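Local atomic coordinates of hydrogen peroxide-inducible genes activator (Corynebacterium glutamicum, PDB entry 6G1D), a protein that senses hydrogen peroxide as a redox-responsive transcription factor of the LysR family and probably controls the genes of the peroxide response. Residues 94-106 and 291-303. The protein carries 1 engineered substitution. Sequence-based numbering, arbitrary orientation.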
loop_
_atom_site.group_PDB
_atom_site.type_symbol
_atom_site.label_atom_id
_atom_site.label_comp_id
_atom_site.label_asym_id
_atom_site.label_seq_id
_atom_site.Cartn_x
_atom_site.Cartn_y
_atom_site.Cartn_z
ATOM N N ALA B 94 17.648 0.140 32.633
ATOM C CA ALA B 94 18.929 0.811 32.802
ATOM C C ALA B 94 19.892 0.130 33.757
ATOM O O ALA B 94 21.092 0.094 33.547
ATOM C CB ALA B 94 18.712 2.253 33.212
ATOM N N ASN B 95 19.327 -0.344 34.846
ATOM C CA ASN B 95 20.050 -0.981 35.914
ATOM C C ASN B 95 20.741 -2.297 35.623
ATOM O O ASN B 95 21.864 -2.513 36.024
ATOM C CB ASN B 95 19.081 -1.195 37.051
ATOM C CG ASN B 95 19.752 -1.714 38.266
ATOM O OD1 ASN B 95 20.974 -1.737 38.333
ATOM N ND2 ASN B 95 18.965 -2.137 39.246
ATOM N N GLY B 96 20.070 -3.170 34.904
ATOM C CA GLY B 96 20.614 -4.482 34.630
ATOM C C GLY B 96 20.765 -4.873 33.179
ATOM O O GLY B 96 20.660 -4.055 32.269
ATOM N N SER B 97 21.097 -6.141 33.003
ATOM C CA SER B 97 21.267 -6.750 31.715
ATOM C C SER B 97 20.013 -7.558 31.471
ATOM O O SER B 97 19.595 -8.357 32.294
ATOM C CB SER B 97 22.470 -7.657 31.727
ATOM O OG SER B 97 22.570 -8.323 32.964
ATOM N N LEU B 98 19.438 -7.339 30.308
ATOM C CA LEU B 98 18.197 -7.963 29.917
ATOM C C LEU B 98 17.044 -7.683 30.862
ATOM O O LEU B 98 16.330 -8.576 31.277
ATOM C CB LEU B 98 18.348 -9.436 29.547
ATOM C CG LEU B 98 19.158 -9.619 28.278
ATOM C CD1 LEU B 98 19.251 -11.076 27.899
ATOM C CD2 LEU B 98 18.541 -8.814 27.164
ATOM N N THR B 99 16.935 -6.426 31.256
ATOM C CA THR B 99 15.802 -5.983 32.024
ATOM C C THR B 99 15.171 -4.874 31.186
ATOM O O THR B 99 15.845 -4.220 30.350
ATOM C CB THR B 99 16.219 -5.463 33.409
ATOM O OG1 THR B 99 17.097 -4.380 33.249
ATOM C CG2 THR B 99 17.010 -6.511 34.199
ATOM N N GLY B 100 13.883 -4.612 31.408
ATOM C CA GLY B 100 13.181 -3.583 30.679
ATOM C C GLY B 100 12.849 -3.975 29.250
ATOM O O GLY B 100 13.041 -5.123 28.854
ATOM N N PRO B 101 12.333 -3.025 28.470
ATOM C CA PRO B 101 11.965 -3.238 27.075
ATOM C C PRO B 101 13.127 -3.698 26.222
ATOM O O PRO B 101 14.242 -3.240 26.388
ATOM C CB PRO B 101 11.510 -1.849 26.604
ATOM C CG PRO B 101 11.073 -1.156 27.826
ATOM C CD PRO B 101 11.937 -1.686 28.929
ATOM N N LEU B 102 12.844 -4.640 25.339
ATOM C CA LEU B 102 13.741 -5.022 24.271
ATOM C C LEU B 102 12.826 -5.310 23.102
ATOM O O LEU B 102 11.974 -6.174 23.201
ATOM C CB LEU B 102 14.529 -6.274 24.651
ATOM C CG LEU B 102 15.543 -6.780 23.618
ATOM C CD1 LEU B 102 16.700 -5.792 23.478
ATOM C CD2 LEU B 102 16.033 -8.171 23.983
ATOM N N THR B 103 13.007 -4.600 22.005
ATOM C CA THR B 103 12.239 -4.847 20.810
ATOM C C THR B 103 13.093 -5.672 19.864
ATOM O O THR B 103 14.181 -5.246 19.446
ATOM C CB THR B 103 11.794 -3.528 20.190
ATOM O OG1 THR B 103 11.031 -2.839 21.164
ATOM C CG2 THR B 103 10.895 -3.794 18.938
ATOM N N VAL B 104 12.585 -6.851 19.508
ATOM C CA VAL B 104 13.306 -7.813 18.691
ATOM C C VAL B 104 12.569 -7.964 17.359
ATOM O O VAL B 104 11.393 -8.281 17.320
ATOM C CB VAL B 104 13.375 -9.170 19.418
ATOM C CG1 VAL B 104 14.158 -10.176 18.613
ATOM C CG2 VAL B 104 14.061 -9.005 20.779
ATOM N N GLY B 105 13.275 -7.690 16.274
ATOM C CA GLY B 105 12.771 -7.931 14.928
ATOM C C GLY B 105 13.141 -9.363 14.567
ATOM O O GLY B 105 14.242 -9.812 14.880
ATOM N N ILE B 106 12.216 -10.086 13.929
ATOM C CA ILE B 106 12.522 -11.437 13.462
ATOM C C ILE B 106 11.889 -11.673 12.104
ATOM O O ILE B 106 10.741 -11.310 11.902
ATOM C CB ILE B 106 12.003 -12.522 14.415
ATOM C CG1 ILE B 106 12.347 -12.216 15.876
ATOM C CG2 ILE B 106 12.544 -13.887 14.012
ATOM C CD1 ILE B 106 11.761 -13.201 16.896
ATOM N N SER B 291 25.751 0.615 22.677
ATOM C CA SER B 291 26.592 0.307 23.822
ATOM C C SER B 291 26.113 -0.961 24.524
ATOM O O SER B 291 26.677 -1.362 25.530
ATOM C CB SER B 291 26.563 1.480 24.795
ATOM O OG SER B 291 25.220 1.736 25.167
ATOM N N ARG B 292 25.098 -1.629 23.970
ATOM C CA ARG B 292 24.478 -2.795 24.622
ATOM C C ARG B 292 24.994 -4.140 24.092
ATOM O O ARG B 292 24.324 -5.171 24.251
ATOM C CB ARG B 292 22.963 -2.693 24.478
ATOM C CG ARG B 292 22.353 -1.415 25.009
ATOM C CD ARG B 292 20.868 -1.328 24.751
ATOM N NE ARG B 292 20.158 -2.283 25.583
ATOM C CZ ARG B 292 18.862 -2.560 25.510
ATOM N NH1 ARG B 292 18.067 -1.907 24.670
ATOM N NH2 ARG B 292 18.351 -3.452 26.353
ATOM N N ALA B 293 26.202 -4.159 23.524
ATOM C CA ALA B 293 26.818 -5.399 23.030
ATOM C C ALA B 293 26.677 -6.551 24.041
ATOM O O ALA B 293 26.323 -7.673 23.668
ATOM C CB ALA B 293 28.299 -5.163 22.744
ATOM N N GLU B 294 26.977 -6.275 25.314
ATOM C CA GLU B 294 27.003 -7.304 26.347
ATOM C C GLU B 294 25.626 -7.937 26.542
ATOM O O GLU B 294 25.521 -9.133 26.634
ATOM C CB GLU B 294 27.532 -6.748 27.672
ATOM C CG GLU B 294 28.076 -7.802 28.622
ATOM C CD GLU B 294 28.440 -7.259 30.000
ATOM O OE1 GLU B 294 27.765 -6.330 30.497
ATOM O OE2 GLU B 294 29.402 -7.783 30.599
ATOM N N GLU B 295 24.578 -7.126 26.609
ATOM C CA GLU B 295 23.201 -7.615 26.681
ATOM C C GLU B 295 22.768 -8.383 25.426
ATOM O O GLU B 295 22.106 -9.394 25.543
ATOM C CB GLU B 295 22.196 -6.486 26.846
ATOM C CG GLU B 295 22.190 -5.784 28.161
ATOM C CD GLU B 295 21.205 -4.632 28.148
ATOM O OE1 GLU B 295 19.991 -4.876 28.306
ATOM O OE2 GLU B 295 21.678 -3.480 27.967
ATOM N N PHE B 296 23.106 -7.873 24.248
ATOM C CA PHE B 296 22.746 -8.539 23.015
ATOM C C PHE B 296 23.469 -9.888 22.871
ATOM O O PHE B 296 22.889 -10.824 22.353
ATOM C CB PHE B 296 22.992 -7.649 21.796
ATOM C CG PHE B 296 22.208 -6.357 21.791
ATOM C CD1 PHE B 296 21.036 -6.172 22.559
ATOM C CD2 PHE B 296 22.632 -5.329 20.979
ATOM C CE1 PHE B 296 20.348 -4.979 22.506
ATOM C CE2 PHE B 296 21.938 -4.131 20.946
ATOM C CZ PHE B 296 20.783 -3.966 21.696
ATOM N N GLU B 297 24.696 -9.976 23.374
ATOM C CA GLU B 297 25.450 -11.224 23.455
ATOM C C GLU B 297 24.783 -12.242 24.389
ATOM O O GLU B 297 24.811 -13.450 24.125
ATOM C CB GLU B 297 26.875 -10.976 23.951
ATOM C CG GLU B 297 27.895 -11.949 23.448
ATOM C CD GLU B 297 28.281 -11.665 22.003
ATOM O OE1 GLU B 297 28.599 -10.485 21.703
ATOM O OE2 GLU B 297 28.284 -12.620 21.181
ATOM N N GLN B 298 24.201 -11.762 25.486
ATOM C CA GLN B 298 23.423 -12.634 26.356
ATOM C C GLN B 298 22.145 -13.055 25.659
ATOM O O GLN B 298 21.718 -14.195 25.787
ATOM C CB GLN B 298 23.034 -11.968 27.686
ATOM C CG GLN B 298 24.097 -11.883 28.754
ATOM C CD GLN B 298 23.680 -10.937 29.880
ATOM O OE1 GLN B 298 24.031 -9.768 29.836
ATOM N NE2 GLN B 298 22.926 -11.430 30.897
ATOM N N PHE B 299 21.511 -12.137 24.943
ATOM C CA PHE B 299 20.310 -12.495 24.225
ATOM C C PHE B 299 20.612 -13.542 23.185
ATOM O O PHE B 299 19.811 -14.441 22.973
ATOM C CB PHE B 299 19.631 -11.283 23.559
ATOM C CG PHE B 299 18.237 -11.563 23.121
ATOM C CD1 PHE B 299 17.845 -11.462 21.789
ATOM C CD2 PHE B 299 17.321 -11.998 24.049
ATOM C CE1 PHE B 299 16.569 -11.795 21.408
ATOM C CE2 PHE B 299 16.012 -12.308 23.670
ATOM C CZ PHE B 299 15.628 -12.170 22.344
ATOM N N ALA B 300 21.765 -13.413 22.518
ATOM C CA ALA B 300 22.188 -14.407 21.527
ATOM C C ALA B 300 22.246 -15.810 22.118
ATOM O O ALA B 300 21.838 -16.788 21.451
ATOM C CB ALA B 300 23.541 -14.056 20.943
ATOM N N LEU B 301 22.779 -15.938 23.339
ATOM C CA LEU B 301 22.840 -17.244 23.987
ATOM C C LEU B 301 21.438 -17.852 24.173
ATOM O O LEU B 301 21.257 -19.071 24.013
ATOM C CB LEU B 301 23.579 -17.165 25.337
ATOM C CG LEU B 301 25.072 -16.820 25.353
ATOM C CD1 LEU B 301 25.507 -16.747 26.831
ATOM C CD2 LEU B 301 25.902 -17.850 24.560
ATOM N N ILE B 302 20.457 -17.017 24.507
ATOM C CA ILE B 302 19.071 -17.433 24.632
ATOM C C ILE B 302 18.539 -17.968 23.319
ATOM O O ILE B 302 17.899 -19.019 23.280
ATOM C CB ILE B 302 18.155 -16.285 25.136
ATOM C CG1 ILE B 302 18.550 -15.877 26.552
ATOM C CG2 ILE B 302 16.685 -16.697 25.116
ATOM C CD1 ILE B 302 17.821 -14.667 27.085
ATOM N N LEU B 303 18.798 -17.241 22.246
ATOM C CA LEU B 303 18.374 -17.669 20.923
ATOM C C LEU B 303 19.054 -18.980 20.493
ATOM O O LEU B 303 18.404 -19.794 19.857
ATOM C CB LEU B 303 18.596 -16.564 19.891
ATOM C CG LEU B 303 17.738 -15.319 20.104
ATOM C CD1 LEU B 303 18.173 -14.206 19.139
ATOM C CD2 LEU B 303 16.263 -15.649 19.926
#
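Strand 100-106 and helix 293-303 approach at 63°, their axes 12.1 Å apart, while the loop before the strand swings closer and brings the CA atoms of S97 and E295 to 5.5 Å. This loop links helix 68-95 to the first strand of the LysR effector-binding domain. The hydrogen bond from L98 N to E295 OE1 (3.2 Å) fastens it to the helix. A glutamate suits this place: R292, at the N-cap position, grips its carboxylate side-on, NE to OE2 and NH2 to OE1 (2.9 Å), and NH2 and L98 N reach OE1 from opposite faces of the carboxylate plane. Beside it, S97 sets its CB against Q298 OE1 (3.2 Å); the small serine is consistent with the loop's close approach.

In L98, chi1 of -67° puts CG beside the backbone N, and the extended side chain carries CD1 onto the helix, against Q298 CB and F299 N, at the F299 ring edge, and against I302 CD1 (4.0 Å). From the strand, L102 spreads its branches: CD2 sits over the centre of the F299 face in a CH-pi contact, 4.0 Å from the centroid, and CD1 meets F296 CE1. Two methyls thus let one leucine meet both rings, while V104 CG2 touches F299 CE1 at 3.8 Å. M118 of helix 111-125 also packs on F299. E295 is buried, and R292 probably keeps its carboxylate ionised; the contact joins a polar grip at the loop to an apolar layer between helix and strand.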